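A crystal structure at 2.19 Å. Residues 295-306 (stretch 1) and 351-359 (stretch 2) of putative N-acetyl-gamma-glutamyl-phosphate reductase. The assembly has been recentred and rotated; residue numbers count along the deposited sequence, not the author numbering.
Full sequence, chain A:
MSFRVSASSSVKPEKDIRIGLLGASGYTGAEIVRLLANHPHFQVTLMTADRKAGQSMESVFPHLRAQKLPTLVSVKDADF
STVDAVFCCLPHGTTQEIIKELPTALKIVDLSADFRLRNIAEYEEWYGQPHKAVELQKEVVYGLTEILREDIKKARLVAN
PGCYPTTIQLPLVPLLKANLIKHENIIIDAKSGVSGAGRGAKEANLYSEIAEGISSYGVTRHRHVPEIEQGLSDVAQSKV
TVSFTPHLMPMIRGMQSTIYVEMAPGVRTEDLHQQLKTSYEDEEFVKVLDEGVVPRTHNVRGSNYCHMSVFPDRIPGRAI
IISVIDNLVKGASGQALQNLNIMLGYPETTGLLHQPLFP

Stretch 1 (295-306) PRTHNVRGSNYC
Stretch 2 (351-359) GLLHQPLFP

Two irregular segments pack in opposite directions: His298 lies nearest Phe358 (6.7 Å CA to CA), Ser303 nearest Pro356 (5.0 Å) and Asn304 nearest Leu352 (6.6 Å). Stretch 1 has helical phi/psi at 297-299, then makes a type II beta turn from Val300 to Ser303, closed by Ser303 N to Val300 O (3.0 Å). Gly302, at phi/psi 80/16, suits a positive phi, and an ideal CB there would lie only 3.6 Å from Leu357 CB. Ser303, chi1 p, folds its hydroxyl back to donate from OG to Val300 O (2.6 Å), which reinforces the turn.

Stretch 2 runs extended from His354 to Pro356, then kinks at Leu357 (-92/86), where Phe358 N makes a weak hydrogen bond to Pro356 O (3.2 Å). Leu357 N donates to Arg301 O (2.8 Å, 156°), the one direct backbone hydrogen bond between the segments, and Pro356 CA approaches the same oxygen at 3.2 Å. Proline has no amide proton to offer; its ring, C-gamma exo, instead fills space, CG lying 3.1 Å from Asn299 O. Water 1 donates to Gly302 O (3.0 Å) and Gln355 O (3.1 Å), joining carbonyls that cannot bond each other; water 2 links Asn304 N (3.0 Å) to Leu352 O (2.7 Å) and His354 O (2.5 Å).

Arg301 (t, t, p, chi4 -152°) starts sideways, but its length carries NH2 to the C-terminal carboxylate, a salt bridge to Pro359 OXT of 2.5 Å. A cis peptide precedes Pro359. Phe358 (chi1 t, chi2 -86°) brings its ring among cations and a methylene: CE2 is 3.3 Å from Arg296 NH1, and CD2 is 3.6 Å from Arg301 NH2 and 3.8 Å from His298 CB.

Tyr305 (m, chi2 -77°) has CA-to-CB toward stretch 2; its long ring carries OH to Gln355, while CE2 lies 3.9 Å from His354 O. Gln355, m, m, curls back so that NE2 donates to Tyr305 OH at the ring edge (3.3 Å) and to Leu353 O (2.9 Å). Asn304 (t, chi2 51°) sets ND2 4.2 Å from CD1 of Leu352 (m, t).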

# COMPACT_ATOMS: atom_id res chain seq x y z
N PRO A 295 -8.96 19.42 0.12
CA PRO A 295 -9.55 18.26 0.80
C PRO A 295 -8.71 17.00 0.51
O PRO A 295 -7.94 16.96 -0.44
CB PRO A 295 -10.96 18.19 0.21
CG PRO A 295 -10.80 18.78 -1.14
CD PRO A 295 -9.86 19.93 -0.93
N ARG A 296 -8.84 15.98 1.36
CA ARG A 296 -8.11 14.73 1.19
C ARG A 296 -9.08 13.58 1.35
O ARG A 296 -9.92 13.60 2.26
CB ARG A 296 -7.01 14.59 2.25
CG ARG A 296 -5.91 15.63 2.18
CD ARG A 296 -4.57 15.03 2.59
NE ARG A 296 -4.68 14.22 3.80
CZ ARG A 296 -3.77 13.34 4.22
NH1 ARG A 296 -3.97 12.66 5.33
NH2 ARG A 296 -2.65 13.14 3.52
N THR A 297 -9.00 12.57 0.47
CA THR A 297 -9.90 11.43 0.59
C THR A 297 -9.65 10.75 1.94
O THR A 297 -10.56 10.14 2.51
CB THR A 297 -9.70 10.40 -0.56
OG1 THR A 297 -8.40 9.81 -0.49
CG2 THR A 297 -9.87 11.08 -1.92
N HIS A 298 -8.43 10.86 2.46
CA HIS A 298 -8.10 10.27 3.75
C HIS A 298 -9.04 10.79 4.84
O HIS A 298 -9.39 10.07 5.77
CB HIS A 298 -6.67 10.61 4.19
CG HIS A 298 -5.64 10.50 3.11
ND1 HIS A 298 -5.61 11.35 2.02
CD2 HIS A 298 -4.56 9.69 2.99
CE1 HIS A 298 -4.55 11.07 1.28
NE2 HIS A 298 -3.90 10.06 1.84
N ASN A 299 -9.46 12.05 4.71
CA ASN A 299 -10.31 12.69 5.71
C ASN A 299 -11.78 12.29 5.79
O ASN A 299 -12.46 12.66 6.75
CB ASN A 299 -10.23 14.21 5.59
CG ASN A 299 -8.81 14.75 5.78
OD1 ASN A 299 -8.01 14.19 6.55
ND2 ASN A 299 -8.50 15.84 5.09
N VAL A 300 -12.29 11.57 4.79
CA VAL A 300 -13.69 11.14 4.79
C VAL A 300 -13.77 9.61 4.77
O VAL A 300 -14.85 9.03 4.79
CB VAL A 300 -14.47 11.67 3.56
CG1 VAL A 300 -14.72 13.18 3.70
CG2 VAL A 300 -13.70 11.36 2.29
N ARG A 301 -12.61 8.98 4.73
CA ARG A 301 -12.48 7.53 4.71
C ARG A 301 -13.31 6.86 5.81
O ARG A 301 -13.12 7.14 6.99
CB ARG A 301 -11.00 7.18 4.86
CG ARG A 301 -10.58 5.78 4.46
CD ARG A 301 -9.07 5.74 4.26
NE ARG A 301 -8.31 5.98 5.49
CZ ARG A 301 -7.09 6.51 5.54
NH1 ARG A 301 -6.48 6.88 4.42
NH2 ARG A 301 -6.47 6.66 6.70
N GLY A 302 -14.23 5.98 5.41
CA GLY A 302 -15.05 5.26 6.37
C GLY A 302 -16.22 6.05 6.93
O GLY A 302 -16.80 5.67 7.94
N SER A 303 -16.57 7.14 6.28
CA SER A 303 -17.68 7.96 6.74
C SER A 303 -18.59 8.30 5.57
O SER A 303 -18.28 7.99 4.42
CB SER A 303 -17.16 9.25 7.38
OG SER A 303 -16.66 10.13 6.38
N ASN A 304 -19.70 8.95 5.87
CA ASN A 304 -20.65 9.32 4.84
C ASN A 304 -20.47 10.78 4.41
O ASN A 304 -21.35 11.35 3.75
CB ASN A 304 -22.07 9.10 5.36
CG ASN A 304 -23.09 9.07 4.24
OD1 ASN A 304 -22.93 8.35 3.26
ND2 ASN A 304 -24.15 9.87 4.38
N TYR A 305 -19.34 11.37 4.76
CA TYR A 305 -19.09 12.77 4.43
C TYR A 305 -18.46 13.05 3.07
O TYR A 305 -17.75 12.22 2.51
CB TYR A 305 -18.20 13.41 5.50
CG TYR A 305 -18.86 13.46 6.85
CD1 TYR A 305 -19.83 14.41 7.14
CD2 TYR A 305 -18.51 12.54 7.83
CE1 TYR A 305 -20.46 14.43 8.39
CE2 TYR A 305 -19.12 12.55 9.07
CZ TYR A 305 -20.10 13.49 9.35
OH TYR A 305 -20.71 13.47 10.58
N CYS A 306 -18.74 14.24 2.58
CA CYS A 306 -18.21 14.73 1.32
C CYS A 306 -17.60 16.09 1.60
O CYS A 306 -18.26 16.97 2.15
CB CYS A 306 -19.33 14.87 0.28
SG CYS A 306 -18.87 15.82 -1.20
N GLY A 351 -27.95 6.45 12.27
CA GLY A 351 -26.99 5.40 11.99
C GLY A 351 -25.97 5.74 10.91
O GLY A 351 -25.38 4.84 10.31
N LEU A 352 -25.76 7.03 10.67
CA LEU A 352 -24.80 7.46 9.65
C LEU A 352 -23.81 8.49 10.17
O LEU A 352 -23.21 9.22 9.39
CB LEU A 352 -25.54 8.06 8.45
CG LEU A 352 -26.29 7.11 7.52
CD1 LEU A 352 -27.17 7.92 6.58
CD2 LEU A 352 -25.28 6.23 6.74
N LEU A 353 -23.62 8.54 11.48
CA LEU A 353 -22.70 9.51 12.05
C LEU A 353 -21.31 8.97 12.35
O LEU A 353 -20.56 9.57 13.13
CB LEU A 353 -23.31 10.14 13.30
CG LEU A 353 -24.60 10.93 13.04
CD1 LEU A 353 -25.09 11.57 14.33
CD2 LEU A 353 -24.34 12.01 11.98
N HIS A 354 -20.95 7.84 11.74
CA HIS A 354 -19.62 7.26 11.94
C HIS A 354 -18.60 8.32 11.55
O HIS A 354 -18.75 8.97 10.51
CB HIS A 354 -19.41 6.03 11.05
CG HIS A 354 -20.49 5.00 11.15
ND1 HIS A 354 -21.71 5.14 10.54
CD2 HIS A 354 -20.51 3.80 11.78
CE1 HIS A 354 -22.44 4.07 10.77
NE2 HIS A 354 -21.74 3.24 11.52
N GLN A 355 -17.57 8.50 12.36
CA GLN A 355 -16.55 9.49 12.05
C GLN A 355 -15.45 8.83 11.23
O GLN A 355 -15.20 7.64 11.36
CB GLN A 355 -15.99 10.12 13.33
CG GLN A 355 -16.97 11.06 14.03
CD GLN A 355 -17.59 12.08 13.08
OE1 GLN A 355 -16.91 13.00 12.62
NE2 GLN A 355 -18.87 11.91 12.78
N PRO A 356 -14.78 9.61 10.36
CA PRO A 356 -13.70 9.09 9.52
C PRO A 356 -12.67 8.25 10.27
O PRO A 356 -12.27 8.61 11.38
CB PRO A 356 -13.08 10.35 8.90
CG PRO A 356 -14.23 11.33 8.88
CD PRO A 356 -14.88 11.08 10.23
N LEU A 357 -12.26 7.14 9.67
CA LEU A 357 -11.26 6.29 10.31
C LEU A 357 -9.88 6.70 9.82
O LEU A 357 -9.35 6.15 8.85
CB LEU A 357 -11.50 4.82 9.99
CG LEU A 357 -10.63 3.89 10.84
CD1 LEU A 357 -11.00 4.08 12.32
CD2 LEU A 357 -10.85 2.43 10.43
N PHE A 358 -9.30 7.69 10.49
CA PHE A 358 -7.98 8.18 10.15
C PHE A 358 -7.11 8.25 11.41
O PHE A 358 -7.57 8.69 12.46
CB PHE A 358 -8.08 9.58 9.52
CG PHE A 358 -6.76 10.20 9.18
CD1 PHE A 358 -6.05 10.92 10.12
CD2 PHE A 358 -6.19 10.00 7.92
CE1 PHE A 358 -4.79 11.43 9.83
CE2 PHE A 358 -4.93 10.51 7.62
CZ PHE A 358 -4.23 11.23 8.58
N PRO A 359 -5.85 7.76 11.33
CA PRO A 359 -5.25 7.22 10.09
C PRO A 359 -5.81 5.82 9.77
O PRO A 359 -6.47 5.25 10.66
CB PRO A 359 -3.76 7.18 10.43
CG PRO A 359 -3.78 6.87 11.90
CD PRO A 359 -4.84 7.83 12.40
OXT PRO A 359 -5.54 5.32 8.66
O HOH W 1 -15.33 4.75 10.37
O HOH W 2 -20.57 9.08 8.73